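Local coordinates for periplasmic binding protein component of an ABC type zinc uptake transporter (PDB 1PQ4) that probably captures zinc ions in the periplasm and delivers them to an ABC-type uptake transporter, at residues 16-21 and 168-173; 27-32 and 39-44. All coordinates share one frame; numbering follows the deposited sequence.

Overall arrangement
From the N terminus the chain runs through strand 3-7 into helix 10-20, whose C-terminal end supplies the first half of contact 1. Strand 24-28 follows directly, at one border of the four-stranded parallel sheet, and the segment leaving it, 27-32, soon meets 39-44 in contact 2, closing a short loop that carries the zinc ligand His37. Only much later, in helix 160-185, does the chain return to helix 10-20 and complete contact 1, so the small loop of contact 2 lies wholly within the long one. Contact 1 fastens the long helix to the N-terminal domain; contact 2 shapes a loop near the metal site. Their centres are about 25 Å apart and they do not touch.

Contact 1 of 2, residues 16-21 and 168-173; sequences LEKIGG and AAFLAE
Glu173 OE1 receives the ammonium group of Lys18 in a salt bridge, with Lys18 NZ 2.7 Å away on the syn side of the carboxylate and 24° out of its plane. The second oxygen, Glu173 OE2, lies 3.2 Å from Lys18 NZ, so the positive charge sits close to both. Nearer its backbone, the aliphatic part of Lys18 spans the ring of Phe170 at about a right angle to that side chain. Lys18 CB stands over one face, 4.0 Å from the ring centroid and shifted toward the rim, a CH-pi contact, and Lys18 CG follows, 3.9 Å from Phe170 CD2. A bend in the lysine at chi2 (-74°) turns the rest of the chain away from the ring toward Glu173. Ile19 adds CG1, 4.1 Å from Phe170 CD1, while Ala145 of helix 138-155 touches both residues. The N-to-C directions of helical segments 16-20 and 168-173 make 133°, their axes 9.3 Å apart at closest approach, with the phenyl group packed to one side, against Lys18 and Ile19. One lysine thus serves two chemistries: its methylenes shield a buried aromatic ring, and its charge meets a carboxylate at the more accessible margin, where solvent would probably weaken the pair somewhat.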
ATOM      1  N   LEU A  16       4.120  -5.476  10.950  1.00 14.27           N
ATOM      2  CA  LEU A  16       4.670  -5.460  12.297  1.00 13.85           C
ATOM      3  C   LEU A  16       4.199  -6.608  13.152  1.00 20.35           C
ATOM      4  O   LEU A  16       4.979  -7.143  13.975  1.00 17.20           O
ATOM      5  CB  LEU A  16       4.365  -4.141  13.023  1.00 16.26           C
ATOM      6  CG  LEU A  16       5.443  -3.060  12.801  1.00 18.19           C
ATOM      7  CD1 LEU A  16       6.737  -3.444  13.528  1.00 19.84           C
ATOM      8  CD2 LEU A  16       5.750  -2.938  11.290  1.00 17.94           C
ATOM      9  N   GLU A  17       2.909  -6.942  13.030  1.00 15.25           N
ATOM     10  CA  GLU A  17       2.376  -8.077  13.818  1.00 15.05           C
ATOM     11  C   GLU A  17       3.113  -9.369  13.422  1.00 15.78           C
ATOM     12  O   GLU A  17       3.434 -10.172  14.270  1.00 14.57           O
ATOM     13  CB  GLU A  17       0.870  -8.250  13.560  1.00 15.02           C
ATOM     14  CG  GLU A  17       0.177  -9.353  14.394  1.00 17.60           C
ATOM     15  CD  GLU A  17       0.371  -9.201  15.899  1.00 21.00           C
ATOM     16  OE1 GLU A  17       0.542  -8.055  16.398  1.00 22.09           O
ATOM     17  OE2 GLU A  17       0.343 -10.252  16.598  1.00 24.83           O
ATOM     18  N   LYS A  18       3.354  -9.566  12.139  1.00 11.54           N
ATOM     19  CA  LYS A  18       4.032 -10.780  11.659  1.00 13.98           C
ATOM     20  C   LYS A  18       5.484 -10.845  12.159  1.00 20.38           C
ATOM     21  O   LYS A  18       6.002 -11.897  12.526  1.00 18.66           O
ATOM     22  CB  LYS A  18       4.051 -10.776  10.123  1.00 14.20           C
ATOM     23  CG  LYS A  18       2.695 -11.131   9.508  1.00 17.11           C
ATOM     24  CD  LYS A  18       2.462 -12.662   9.673  1.00 25.06           C
ATOM     25  CE  LYS A  18       1.009 -13.085   9.343  1.00 32.84           C
ATOM     26  NZ  LYS A  18       0.936 -14.579   9.170  1.00 30.64           N
ATOM     27  N   ILE A  19       6.129  -9.694  12.180  1.00 14.82           N
ATOM     28  CA  ILE A  19       7.549  -9.653  12.567  1.00 14.34           C
ATOM     29  C   ILE A  19       7.742  -9.618  14.067  1.00 16.52           C
ATOM     30  O   ILE A  19       8.611 -10.298  14.625  1.00 19.39           O
ATOM     31  CB  ILE A  19       8.190  -8.416  11.923  1.00 18.67           C
ATOM     32  CG1 ILE A  19       8.271  -8.616  10.416  1.00 17.21           C
ATOM     33  CG2 ILE A  19       9.596  -8.114  12.568  1.00 20.40           C
ATOM     34  CD1 ILE A  19       8.588  -7.353   9.625  1.00 28.05           C
ATOM     35  N   GLY A  20       6.889  -8.864  14.746  1.00 14.49           N
ATOM     36  CA  GLY A  20       7.038  -8.690  16.191  1.00 14.99           C
ATOM     37  C   GLY A  20       6.155  -9.506  17.103  1.00 18.82           C
ATOM     38  O   GLY A  20       6.547  -9.805  18.237  1.00 18.71           O
ATOM     39  N   GLY A  21       4.951  -9.840  16.636  1.00 18.94           N
ATOM     40  CA  GLY A  21       4.036 -10.610  17.470  1.00 19.74           C
ATOM     41  C   GLY A  21       3.805  -9.887  18.792  1.00 22.62           C
ATOM     42  O   GLY A  21       3.640  -8.684  18.802  1.00 17.66           O
ATOM     43  N   ALA A 168      11.848 -14.821   9.195  1.00 15.25           N
ATOM     44  CA  ALA A 168      11.969 -15.960   8.265  1.00 14.29           C
ATOM     45  C   ALA A 168      10.579 -16.537   7.920  1.00 13.50           C
ATOM     46  O   ALA A 168      10.315 -16.871   6.756  1.00 11.89           O
ATOM     47  CB  ALA A 168      12.900 -17.076   8.886  1.00 13.69           C
ATOM     48  N   ALA A 169       9.716 -16.659   8.935  1.00 14.61           N
ATOM     49  CA  ALA A 169       8.367 -17.166   8.722  1.00 14.64           C
ATOM     50  C   ALA A 169       7.633 -16.238   7.759  1.00 15.81           C
ATOM     51  O   ALA A 169       7.013 -16.664   6.778  1.00 16.26           O
ATOM     52  CB  ALA A 169       7.602 -17.255  10.088  1.00 13.86           C
ATOM     53  N   PHE A 170       7.692 -14.939   8.034  1.00 13.57           N
ATOM     54  CA  PHE A 170       7.003 -14.007   7.130  1.00 11.61           C
ATOM     55  C   PHE A 170       7.599 -14.006   5.711  1.00 11.12           C
ATOM     56  O   PHE A 170       6.841 -13.931   4.753  1.00 12.42           O
ATOM     57  CB  PHE A 170       7.034 -12.583   7.740  1.00 12.16           C
ATOM     58  CG  PHE A 170       6.174 -11.568   7.007  1.00 16.49           C
ATOM     59  CD1 PHE A 170       6.547 -10.226   7.006  1.00 18.33           C
ATOM     60  CD2 PHE A 170       4.976 -11.943   6.395  1.00 17.18           C
ATOM     61  CE1 PHE A 170       5.727  -9.276   6.402  1.00 17.45           C
ATOM     62  CE2 PHE A 170       4.162 -11.034   5.796  1.00 13.21           C
ATOM     63  CZ  PHE A 170       4.531  -9.684   5.794  1.00 19.30           C
ATOM     64  N   LEU A 171       8.938 -14.079   5.529  1.00 13.56           N
ATOM     65  CA  LEU A 171       9.466 -14.097   4.145  1.00 11.01           C
ATOM     66  C   LEU A 171       8.976 -15.330   3.373  1.00 15.46           C
ATOM     67  O   LEU A 171       8.687 -15.250   2.181  1.00 15.62           O
ATOM     68  CB  LEU A 171      11.016 -14.093   4.101  1.00 12.78           C
ATOM     69  CG  LEU A 171      11.645 -12.808   4.703  1.00 17.90           C
ATOM     70  CD1 LEU A 171      13.203 -12.984   4.858  1.00 19.49           C
ATOM     71  CD2 LEU A 171      11.271 -11.587   3.791  1.00 20.47           C
ATOM     72  N   ALA A 172       8.883 -16.478   4.050  1.00 16.16           N
ATOM     73  CA  ALA A 172       8.416 -17.704   3.359  1.00 16.95           C
ATOM     74  C   ALA A 172       6.927 -17.560   2.966  1.00 15.88           C
ATOM     75  O   ALA A 172       6.496 -18.038   1.910  1.00 15.18           O
ATOM     76  CB  ALA A 172       8.627 -18.922   4.301  1.00 16.47           C
ATOM     77  N   GLU A 173       6.135 -16.952   3.848  1.00 14.48           N
ATOM     78  CA  GLU A 173       4.730 -16.705   3.552  1.00 15.62           C
ATOM     79  C   GLU A 173       4.660 -15.775   2.345  1.00 15.22           C
ATOM     80  O   GLU A 173       3.807 -15.927   1.474  1.00 15.34           O
ATOM     81  CB  GLU A 173       4.012 -15.982   4.710  1.00 21.65           C
ATOM     82  CG  GLU A 173       3.781 -16.748   5.995  1.00 31.13           C
ATOM     83  CD  GLU A 173       3.212 -15.827   7.102  1.00 40.84           C
ATOM     84  OE1 GLU A 173       2.228 -15.095   6.852  1.00 40.39           O
ATOM     85  OE2 GLU A 173       3.758 -15.829   8.227  1.00 52.59           O
TER

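Contact 2 of 2, residues 27-32 and 39-44; sequences SVLVPG and YEPKPQ
Tyr39 lays its ring against three consecutive residues of 27-32, and the contacts across the two segments are apolar. Val30 covers one face, its CA 4.3 Å above the ring plane and offset toward the rim, while Val30 CG2 reaches Tyr39 CD2 at 3.8 Å; the two side chains lie alongside one another, running opposite ways. Leu29 points CD2 at the ring edge, and the same methyl packs on Pro41 CB at 3.7 Å. Pro31 approaches obliquely, with its CD 3.5 Å from Tyr39 CE1. Tyr39 extends its ring across to these residues because chi1 (-172°) sets CG opposite the backbone N. Trp66 continues the apolar cluster, touching Leu29, Val30 and Pro41.

The polar interactions gather at the phenol. Within 39-44, Lys42, its chain bent at chi4 (59°), donates a hydrogen bond from Lys42 NZ to Tyr39 OH, 2.7 Å, NZ lying at the ring edge in its plane. Gln45 ties the two segments together from outside: it hydrogen-bonds through OE1 to Tyr39 OH and Lys42 N, and through NE2 to Leu29 O. An alanine in place of Tyr39 would probably leave a gap beside Leu29, Val30 and Pro31 and deprive Lys42 NZ and Gln45 of their phenol partner.

Such a compact loop, leaving the C-terminal end of a parallel strand and leading into helix 43-48, fits the metal-binding cleft of this solute-binding family: the zinc ligand His37 lies within it, its side chain about 7 Å from that of Tyr39.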
ATOM      1  N   SER A  27       0.450   0.978  16.986  1.00 14.19           N
ATOM      2  CA  SER A  27      -0.527   2.075  16.850  1.00 16.75           C
ATOM      3  C   SER A  27      -0.430   2.488  15.373  1.00 16.41           C
ATOM      4  O   SER A  27       0.619   2.302  14.751  1.00 18.80           O
ATOM      5  CB  SER A  27      -0.175   3.272  17.740  1.00 14.25           C
ATOM      6  OG  SER A  27      -0.469   2.996  19.109  1.00 16.13           O
ATOM      7  N   VAL A  28      -1.506   3.040  14.815  1.00 15.52           N
ATOM      8  CA  VAL A  28      -1.509   3.435  13.392  1.00 16.07           C
ATOM      9  C   VAL A  28      -1.962   4.891  13.254  1.00 17.25           C
ATOM     10  O   VAL A  28      -2.943   5.307  13.858  1.00 16.74           O
ATOM     11  CB  VAL A  28      -2.466   2.529  12.584  1.00 14.47           C
ATOM     12  CG1 VAL A  28      -2.522   2.963  11.078  1.00 17.23           C
ATOM     13  CG2 VAL A  28      -1.965   1.055  12.706  1.00 11.93           C
ATOM     14  N   LEU A  29      -1.245   5.655  12.428  1.00 17.01           N
ATOM     15  CA  LEU A  29      -1.533   7.074  12.258  1.00 18.13           C
ATOM     16  C   LEU A  29      -2.716   7.373  11.336  1.00 18.05           C
ATOM     17  O   LEU A  29      -3.610   8.154  11.697  1.00 16.96           O
ATOM     18  CB  LEU A  29      -0.299   7.773  11.690  1.00 19.77           C
ATOM     19  CG  LEU A  29      -0.100   9.271  11.978  1.00 23.67           C
ATOM     20  CD1 LEU A  29       0.851   9.864  10.893  1.00 19.70           C
ATOM     21  CD2 LEU A  29      -1.404   9.987  11.911  1.00 41.70           C
ATOM     22  N   VAL A  30      -2.694   6.791  10.141  1.00 14.02           N
ATOM     23  CA  VAL A  30      -3.740   7.027   9.145  1.00 12.23           C
ATOM     24  C   VAL A  30      -4.921   6.047   9.170  1.00 15.07           C
ATOM     25  O   VAL A  30      -4.738   4.835   8.978  1.00 15.00           O
ATOM     26  CB  VAL A  30      -3.135   6.999   7.703  1.00 16.15           C
ATOM     27  CG1 VAL A  30      -4.242   7.313   6.619  1.00 17.08           C
ATOM     28  CG2 VAL A  30      -1.938   7.983   7.615  1.00 18.27           C
ATOM     29  N   PRO A  31      -6.151   6.558   9.358  1.00 16.74           N
ATOM     30  CA  PRO A  31      -7.305   5.652   9.373  1.00 16.43           C
ATOM     31  C   PRO A  31      -7.408   4.930   8.035  1.00 15.77           C
ATOM     32  O   PRO A  31      -7.092   5.504   6.977  1.00 18.38           O
ATOM     33  CB  PRO A  31      -8.488   6.591   9.561  1.00 20.30           C
ATOM     34  CG  PRO A  31      -7.905   7.682  10.410  1.00 18.30           C
ATOM     35  CD  PRO A  31      -6.577   7.940   9.677  1.00 16.50           C
ATOM     36  N   GLY A  32      -7.908   3.702   8.071  1.00 18.77           N
ATOM     37  CA  GLY A  32      -8.023   2.933   6.844  1.00 21.99           C
ATOM     38  C   GLY A  32      -8.953   3.506   5.789  1.00 26.22           C
ATOM     39  O   GLY A  32      -8.851   3.140   4.608  1.00 23.30           O
ATOM     40  N   TYR A  39      -3.673  13.301   4.385  1.00 26.76           N
ATOM     41  CA  TYR A  39      -3.939  13.195   5.812  1.00 22.86           C
ATOM     42  C   TYR A  39      -3.058  14.117   6.654  1.00 24.10           C
ATOM     43  O   TYR A  39      -1.875  14.313   6.372  1.00 23.70           O
ATOM     44  CB  TYR A  39      -3.689  11.774   6.308  1.00 25.17           C
ATOM     45  CG  TYR A  39      -4.140  11.563   7.730  1.00 19.85           C
ATOM     46  CD1 TYR A  39      -5.494  11.572   8.044  1.00 22.64           C
ATOM     47  CD2 TYR A  39      -3.226  11.383   8.755  1.00 24.35           C
ATOM     48  CE1 TYR A  39      -5.928  11.404   9.351  1.00 24.29           C
ATOM     49  CE2 TYR A  39      -3.648  11.219  10.072  1.00 19.55           C
ATOM     50  CZ  TYR A  39      -4.999  11.228  10.354  1.00 24.20           C
ATOM     51  OH  TYR A  39      -5.435  11.053  11.639  1.00 22.81           O
ATOM     52  N   GLU A  40      -3.638  14.687   7.697  1.00 25.31           N
ATOM     53  CA  GLU A  40      -2.837  15.497   8.595  1.00 31.49           C
ATOM     54  C   GLU A  40      -3.086  14.916   9.987  1.00 28.86           C
ATOM     55  O   GLU A  40      -4.230  14.781  10.422  1.00 29.45           O
ATOM     56  CB  GLU A  40      -3.206  16.981   8.536  1.00 35.34           C
ATOM     57  CG  GLU A  40      -2.009  17.819   9.003  1.00 51.84           C
ATOM     58  CD  GLU A  40      -2.167  19.314   8.796  1.00 62.32           C
ATOM     59  OE1 GLU A  40      -3.126  19.903   9.361  1.00 64.05           O
ATOM     60  OE2 GLU A  40      -1.318  19.898   8.073  1.00 66.30           O
ATOM     61  N   PRO A  41      -2.016  14.533  10.693  1.00 24.47           N
ATOM     62  CA  PRO A  41      -2.235  13.962  12.021  1.00 27.46           C
ATOM     63  C   PRO A  41      -2.994  14.862  12.997  1.00 30.28           C
ATOM     64  O   PRO A  41      -2.824  16.069  13.011  1.00 25.27           O
ATOM     65  CB  PRO A  41      -0.825  13.582  12.511  1.00 28.87           C
ATOM     66  CG  PRO A  41       0.118  14.127  11.540  1.00 33.14           C
ATOM     67  CD  PRO A  41      -0.627  14.394  10.243  1.00 29.94           C
ATOM     68  N   LYS A  42      -3.871  14.251  13.782  1.00 31.72           N
ATOM     69  CA  LYS A  42      -4.669  14.978  14.752  1.00 33.05           C
ATOM     70  C   LYS A  42      -3.840  15.289  15.997  1.00 33.81           C
ATOM     71  O   LYS A  42      -2.914  14.545  16.364  1.00 30.89           O
ATOM     72  CB  LYS A  42      -5.868  14.143  15.203  1.00 39.26           C
ATOM     73  CG  LYS A  42      -6.779  13.578  14.125  1.00 47.36           C
ATOM     74  CD  LYS A  42      -7.662  12.465  14.763  1.00 51.59           C
ATOM     75  CE  LYS A  42      -8.657  11.862  13.780  1.00 56.63           C
ATOM     76  NZ  LYS A  42      -8.001  11.257  12.583  1.00 56.49           N
ATOM     77  N   PRO A  43      -4.182  16.383  16.693  1.00 33.87           N
ATOM     78  CA  PRO A  43      -3.423  16.722  17.905  1.00 32.24           C
ATOM     79  C   PRO A  43      -3.378  15.579  18.942  1.00 30.80           C
ATOM     80  O   PRO A  43      -2.349  15.337  19.531  1.00 27.06           O
ATOM     81  CB  PRO A  43      -4.135  17.983  18.426  1.00 36.65           C
ATOM     82  CG  PRO A  43      -5.537  17.880  17.842  1.00 39.48           C
ATOM     83  CD  PRO A  43      -5.292  17.333  16.457  1.00 37.00           C
ATOM     84  N   GLN A  44      -4.492  14.870  19.150  1.00 29.55           N
ATOM     85  CA  GLN A  44      -4.500  13.785  20.111  1.00 31.10           C
ATOM     86  C   GLN A  44      -3.516  12.683  19.719  1.00 32.92           C
ATOM     87  O   GLN A  44      -3.005  11.971  20.585  1.00 26.22           O
ATOM     88  CB  GLN A  44      -5.906  13.179  20.261  1.00 39.28           C
ATOM     89  CG  GLN A  44      -6.836  13.375  19.071  1.00 52.35           C
ATOM     90  CD  GLN A  44      -7.283  14.813  18.931  1.00 50.38           C
ATOM     91  OE1 GLN A  44      -7.825  15.405  19.870  1.00 58.55           O
ATOM     92  NE2 GLN A  44      -7.049  15.388  17.768  1.00 49.09           N
TER